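Local coordinates for spore germination protein GerM (Bacillus subtilis subsp. subtilis str. 168, PDB 6GZB) that is of unknown biochemical function but affects both sporulation and germination, and carries two GerMN domains in tandem, at residues A[49-61]-A[68-82]. Residues are numbered along the deposited sequence; the frame is centred on the assembly and turned at random.
Sequences SSTVMRELYLIDK and QTLPLPKSESTAKQA
Met53 starts with CG beside its backbone N (chi1 -65°), and bends at chi2 and chi3 fold the thioether over the neighbouring strand. SD lies 3.7 Å from Pro71 CA, and CE comes to 3.6 Å from Thr69 O. Arg54 departs the other way, with CG anti to the backbone N (chi1 -161°). Its CB lies 3.8 Å from Leu72 CD2, the side chains crossing at about a right angle. Arg54 NH2 meets Thr78 CG2 at 3.4 Å, while Val52 CG1 sits above one face of the guanidinium, toward its rim. With an alanine at Met53, Pro71 would probably lose the sulfur packed against it and Thr69 O the methyl beside it. Thr69 OG1 is hydrogen-bonded to Val336 O. On the same side of the sheet as Arg54, Leu56 CD1 touches Leu70 CD1 at 3.9 Å, and Leu56 CD2 reaches Ala82 O. Paired backbone hydrogen bonds join Val52 with Leu72, Arg54 with Leu70 and Leu56 with Gln68. Lys74 N and NZ donate hydrogen bonds to Ser50 O and Ser49 O, although both serines are poorly ordered. This is an antiparallel beta hairpin, 51-60 with 65-73, whose second strand is followed, after a short loop, by helix 78-84 in the first GerMN domain.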
loop_
_atom_site.group_PDB
_atom_site.type_symbol
_atom_site.label_atom_id
_atom_site.label_comp_id
_atom_site.label_asym_id
_atom_site.label_seq_id
_atom_site.Cartn_x
_atom_site.Cartn_y
_atom_site.Cartn_z
ATOM N N SER A 49 5.523 17.176 -17.369
ATOM C CA SER A 49 5.005 17.914 -18.553
ATOM C C SER A 49 4.562 16.924 -19.633
ATOM O O SER A 49 3.381 16.852 -19.975
ATOM C CB SER A 49 6.082 18.860 -19.096
ATOM O OG SER A 49 5.520 19.853 -19.942
ATOM N N SER A 50 5.502 16.128 -20.134
ATOM C CA SER A 50 5.164 15.026 -21.027
ATOM C C SER A 50 4.970 13.708 -20.261
ATOM O O SER A 50 4.667 12.677 -20.861
ATOM C CB SER A 50 6.249 14.861 -22.095
ATOM O OG SER A 50 7.509 14.592 -21.506
ATOM N N THR A 51 5.171 13.741 -18.944
ATOM C CA THR A 51 5.000 12.553 -18.102
ATOM C C THR A 51 4.010 12.811 -16.972
ATOM O O THR A 51 3.756 13.956 -16.611
ATOM C CB THR A 51 6.333 12.079 -17.475
ATOM O OG1 THR A 51 6.847 13.081 -16.590
ATOM C CG2 THR A 51 7.366 11.764 -18.550
ATOM N N VAL A 52 3.449 11.731 -16.431
ATOM C CA VAL A 52 2.620 11.788 -15.235
ATOM C C VAL A 52 3.177 10.827 -14.181
ATOM O O VAL A 52 3.581 9.706 -14.502
ATOM C CB VAL A 52 1.168 11.391 -15.561
ATOM C CG1 VAL A 52 0.264 11.610 -14.358
ATOM C CG2 VAL A 52 0.667 12.195 -16.746
ATOM N N MET A 53 3.245 11.287 -12.937
ATOM C CA MET A 53 3.748 10.461 -11.847
ATOM C C MET A 53 2.711 9.397 -11.488
ATOM O O MET A 53 1.560 9.711 -11.230
ATOM C CB MET A 53 4.051 11.329 -10.622
ATOM C CG MET A 53 5.179 12.340 -10.827
ATOM S SD MET A 53 6.652 11.620 -11.577
ATOM C CE MET A 53 7.320 10.685 -10.206
ATOM N N ARG A 54 3.119 8.136 -11.491
ATOM C CA ARG A 54 2.184 7.027 -11.339
ATOM C C ARG A 54 2.721 5.998 -10.339
ATOM O O ARG A 54 3.909 5.700 -10.327
ATOM C CB ARG A 54 1.945 6.363 -12.698
ATOM C CG ARG A 54 0.688 5.527 -12.761
ATOM C CD ARG A 54 -0.537 6.425 -12.753
ATOM N NE ARG A 54 -0.687 7.121 -14.025
ATOM C CZ ARG A 54 -1.505 8.148 -14.226
ATOM N NH1 ARG A 54 -2.220 8.638 -13.224
ATOM N NH2 ARG A 54 -1.608 8.683 -15.433
ATOM N N GLU A 55 1.835 5.430 -9.529
ATOM C CA GLU A 55 2.220 4.342 -8.633
ATOM C C GLU A 55 2.434 3.060 -9.434
ATOM O O GLU A 55 1.555 2.625 -10.179
ATOM C CB GLU A 55 1.159 4.120 -7.550
ATOM C CG GLU A 55 1.105 5.187 -6.463
ATOM C CD GLU A 55 0.020 4.914 -5.413
ATOM O OE1 GLU A 55 -0.602 3.819 -5.421
ATOM O OE2 GLU A 55 -0.186 5.784 -4.547
ATOM N N LEU A 56 3.623 2.484 -9.311
ATOM C CA LEU A 56 3.863 1.123 -9.773
ATOM C C LEU A 56 4.186 0.245 -8.574
ATOM O O LEU A 56 5.096 0.547 -7.802
ATOM C CB LEU A 56 5.014 1.079 -10.774
ATOM C CG LEU A 56 4.890 1.978 -12.001
ATOM C CD1 LEU A 56 6.145 1.841 -12.855
ATOM C CD2 LEU A 56 3.649 1.634 -12.810
ATOM N N TYR A 57 3.447 -0.850 -8.428
ATOM C CA TYR A 57 3.662 -1.749 -7.307
ATOM C C TYR A 57 4.693 -2.807 -7.680
ATOM O O TYR A 57 4.386 -3.845 -8.278
ATOM C CB TYR A 57 2.331 -2.343 -6.815
ATOM C CG TYR A 57 1.565 -1.353 -5.956
ATOM C CD1 TYR A 57 0.891 -0.288 -6.538
ATOM C CD2 TYR A 57 1.715 -1.343 -4.579
ATOM C CE1 TYR A 57 0.283 0.688 -5.763
ATOM C CE2 TYR A 57 1.113 -0.371 -3.802
ATOM C CZ TYR A 57 0.413 0.654 -4.399
ATOM O OH TYR A 57 -0.175 1.634 -3.615
ATOM N N LEU A 58 5.944 -2.477 -7.383
ATOM C CA LEU A 58 7.072 -3.324 -7.730
ATOM C C LEU A 58 7.423 -4.224 -6.554
ATOM O O LEU A 58 6.808 -4.138 -5.487
ATOM C CB LEU A 58 8.277 -2.447 -8.107
ATOM C CG LEU A 58 8.014 -1.436 -9.222
ATOM C CD1 LEU A 58 9.216 -0.527 -9.412
ATOM C CD2 LEU A 58 7.656 -2.136 -10.527
ATOM N N ILE A 59 8.427 -5.077 -6.744
ATOM C CA ILE A 59 8.889 -5.950 -5.679
ATOM C C ILE A 59 10.263 -5.506 -5.193
ATOM O O ILE A 59 11.197 -5.406 -5.973
ATOM C CB ILE A 59 8.934 -7.409 -6.158
ATOM C CG1 ILE A 59 7.537 -7.846 -6.629
ATOM C CG2 ILE A 59 9.421 -8.316 -5.035
ATOM C CD1 ILE A 59 7.524 -9.109 -7.452
ATOM N N ASP A 60 10.386 -5.231 -3.902
ATOM C CA ASP A 60 11.660 -4.783 -3.350
ATOM C C ASP A 60 12.584 -5.963 -3.028
ATOM O O ASP A 60 12.242 -7.123 -3.278
ATOM C CB ASP A 60 11.448 -3.842 -2.147
ATOM C CG ASP A 60 11.371 -4.558 -0.811
ATOM O OD1 ASP A 60 11.217 -5.806 -0.761
ATOM O OD2 ASP A 60 11.394 -3.824 0.209
ATOM N N LYS A 61 13.791 -5.662 -2.568
ATOM C CA LYS A 61 14.839 -6.676 -2.528
ATOM C C LYS A 61 14.567 -7.724 -1.470
ATOM O O LYS A 61 15.163 -8.798 -1.492
ATOM C CB LYS A 61 16.216 -6.052 -2.309
ATOM C CG LYS A 61 16.367 -5.280 -1.017
ATOM C CD LYS A 61 17.829 -4.904 -0.794
ATOM C CE LYS A 61 18.003 -3.427 -0.490
ATOM N NZ LYS A 61 17.333 -3.033 0.776
ATOM N N GLN A 68 6.171 2.263 -5.941
ATOM C CA GLN A 68 7.148 3.256 -6.346
ATOM C C GLN A 68 6.525 4.204 -7.350
ATOM O O GLN A 68 6.043 3.777 -8.399
ATOM C CB GLN A 68 8.379 2.591 -6.949
ATOM C CG GLN A 68 9.214 1.828 -5.938
ATOM C CD GLN A 68 10.030 2.753 -5.062
ATOM O OE1 GLN A 68 11.077 3.255 -5.483
ATOM N NE2 GLN A 68 9.543 3.009 -3.848
ATOM N N THR A 69 6.486 5.489 -7.000
ATOM C CA THR A 69 5.834 6.483 -7.845
ATOM C C THR A 69 6.821 7.049 -8.849
ATOM O O THR A 69 7.862 7.583 -8.477
ATOM C CB THR A 69 5.194 7.601 -7.009
ATOM O OG1 THR A 69 4.021 7.087 -6.363
ATOM C CG2 THR A 69 4.783 8.770 -7.897
ATOM N N LEU A 70 6.534 6.821 -10.127
ATOM C CA LEU A 70 7.517 6.984 -11.191
ATOM C C LEU A 70 6.899 7.707 -12.385
ATOM O O LEU A 70 5.690 7.638 -12.589
ATOM C CB LEU A 70 8.054 5.619 -11.624
ATOM C CG LEU A 70 8.921 4.932 -10.576
ATOM C CD1 LEU A 70 9.168 3.478 -10.951
ATOM C CD2 LEU A 70 10.227 5.696 -10.393
ATOM N N PRO A 71 7.731 8.409 -13.173
ATOM C CA PRO A 71 7.245 9.214 -14.294
ATOM C C PRO A 71 6.878 8.368 -15.506
ATOM O O PRO A 71 7.729 7.682 -16.059
ATOM C CB PRO A 71 8.441 10.116 -14.622
ATOM C CG PRO A 71 9.632 9.329 -14.208
ATOM C CD PRO A 71 9.199 8.465 -13.047
ATOM N N LEU A 72 5.608 8.382 -15.885
ATOM C CA LEU A 72 5.150 7.637 -17.056
ATOM C C LEU A 72 4.673 8.603 -18.136
ATOM O O LEU A 72 3.990 9.570 -17.833
ATOM C CB LEU A 72 3.999 6.708 -16.666
ATOM C CG LEU A 72 4.345 5.252 -16.349
ATOM C CD1 LEU A 72 5.485 5.163 -15.353
ATOM C CD2 LEU A 72 3.117 4.518 -15.829
ATOM N N PRO A 73 4.983 8.311 -19.408
ATOM C CA PRO A 73 4.533 9.157 -20.522
ATOM C C PRO A 73 3.017 9.355 -20.542
ATOM O O PRO A 73 2.272 8.422 -20.261
ATOM C CB PRO A 73 4.975 8.380 -21.764
ATOM C CG PRO A 73 5.967 7.376 -21.297
ATOM C CD PRO A 73 5.628 7.073 -19.869
ATOM N N LYS A 74 2.567 10.563 -20.861
ATOM C CA LYS A 74 1.151 10.807 -21.125
ATOM C C LYS A 74 0.586 9.753 -22.077
ATOM O O LYS A 74 1.247 9.320 -23.019
ATOM C CB LYS A 74 0.939 12.203 -21.717
ATOM C CG LYS A 74 0.209 13.167 -20.793
ATOM C CD LYS A 74 1.179 14.029 -20.004
ATOM C CE LYS A 74 0.703 15.473 -19.945
ATOM N NZ LYS A 74 1.223 16.197 -18.753
ATOM N N SER A 75 -0.652 9.351 -21.830
ATOM C CA SER A 75 -1.227 8.202 -22.506
ATOM C C SER A 75 -2.741 8.374 -22.608
ATOM O O SER A 75 -3.342 9.090 -21.810
ATOM C CB SER A 75 -0.899 6.932 -21.717
ATOM O OG SER A 75 -1.632 5.816 -22.190
ATOM N N GLU A 76 -3.355 7.683 -23.562
ATOM C CA GLU A 76 -4.808 7.648 -23.673
ATOM C C GLU A 76 -5.412 6.528 -22.831
ATOM O O GLU A 76 -6.588 6.573 -22.481
ATOM C CB GLU A 76 -5.210 7.479 -25.138
ATOM C CG GLU A 76 -4.740 8.621 -26.029
ATOM C CD GLU A 76 -5.335 9.964 -25.633
ATOM O OE1 GLU A 76 -6.394 9.979 -24.971
ATOM O OE2 GLU A 76 -4.743 11.007 -25.980
ATOM N N SER A 77 -4.583 5.556 -22.464
ATOM C CA SER A 77 -5.029 4.407 -21.682
ATOM C C SER A 77 -4.080 4.157 -20.514
ATOM O O SER A 77 -3.166 3.325 -20.578
ATOM C CB SER A 77 -5.129 3.164 -22.565
ATOM O OG SER A 77 -4.101 3.148 -23.534
ATOM N N THR A 78 -4.296 4.919 -19.452
ATOM C CA THR A 78 -3.339 5.014 -18.355
ATOM C C THR A 78 -3.294 3.737 -17.515
ATOM O O THR A 78 -2.226 3.328 -17.066
ATOM C CB THR A 78 -3.673 6.206 -17.443
ATOM O OG1 THR A 78 -5.065 6.171 -17.089
ATOM C CG2 THR A 78 -3.351 7.513 -18.154
ATOM N N ALA A 79 -4.447 3.106 -17.325
ATOM C CA ALA A 79 -4.527 1.871 -16.565
ATOM C C ALA A 79 -3.743 0.775 -17.263
ATOM O O ALA A 79 -2.959 0.059 -16.640
ATOM C CB ALA A 79 -5.975 1.458 -16.395
ATOM N N LYS A 80 -3.946 0.655 -18.565
ATOM C CA LYS A 80 -3.182 -0.286 -19.371
ATOM C C LYS A 80 -1.691 0.043 -19.334
ATOM O O LYS A 80 -0.838 -0.842 -19.221
ATOM C CB LYS A 80 -3.691 -0.256 -20.810
ATOM C CG LYS A 80 -2.790 -0.962 -21.801
ATOM C CD LYS A 80 -3.352 -0.804 -23.203
ATOM C CE LYS A 80 -2.488 -1.525 -24.223
ATOM N NZ LYS A 80 -3.286 -1.973 -25.390
ATOM N N GLN A 81 -1.376 1.322 -19.426
ATOM C CA GLN A 81 0.017 1.747 -19.450
ATOM C C GLN A 81 0.703 1.384 -18.138
ATOM O O GLN A 81 1.837 0.910 -18.131
ATOM C CB GLN A 81 0.101 3.252 -19.677
ATOM C CG GLN A 81 1.528 3.768 -19.778
ATOM C CD GLN A 81 1.595 5.264 -19.640
ATOM O OE1 GLN A 81 0.908 5.854 -18.806
ATOM N NE2 GLN A 81 2.403 5.894 -20.485
ATOM N N ALA A 82 0.002 1.600 -17.028
ATOM C CA ALA A 82 0.554 1.302 -15.710
ATOM C C ALA A 82 0.946 -0.176 -15.605
ATOM O O ALA A 82 2.031 -0.501 -15.135
ATOM C CB ALA A 82 -0.444 1.667 -14.626
#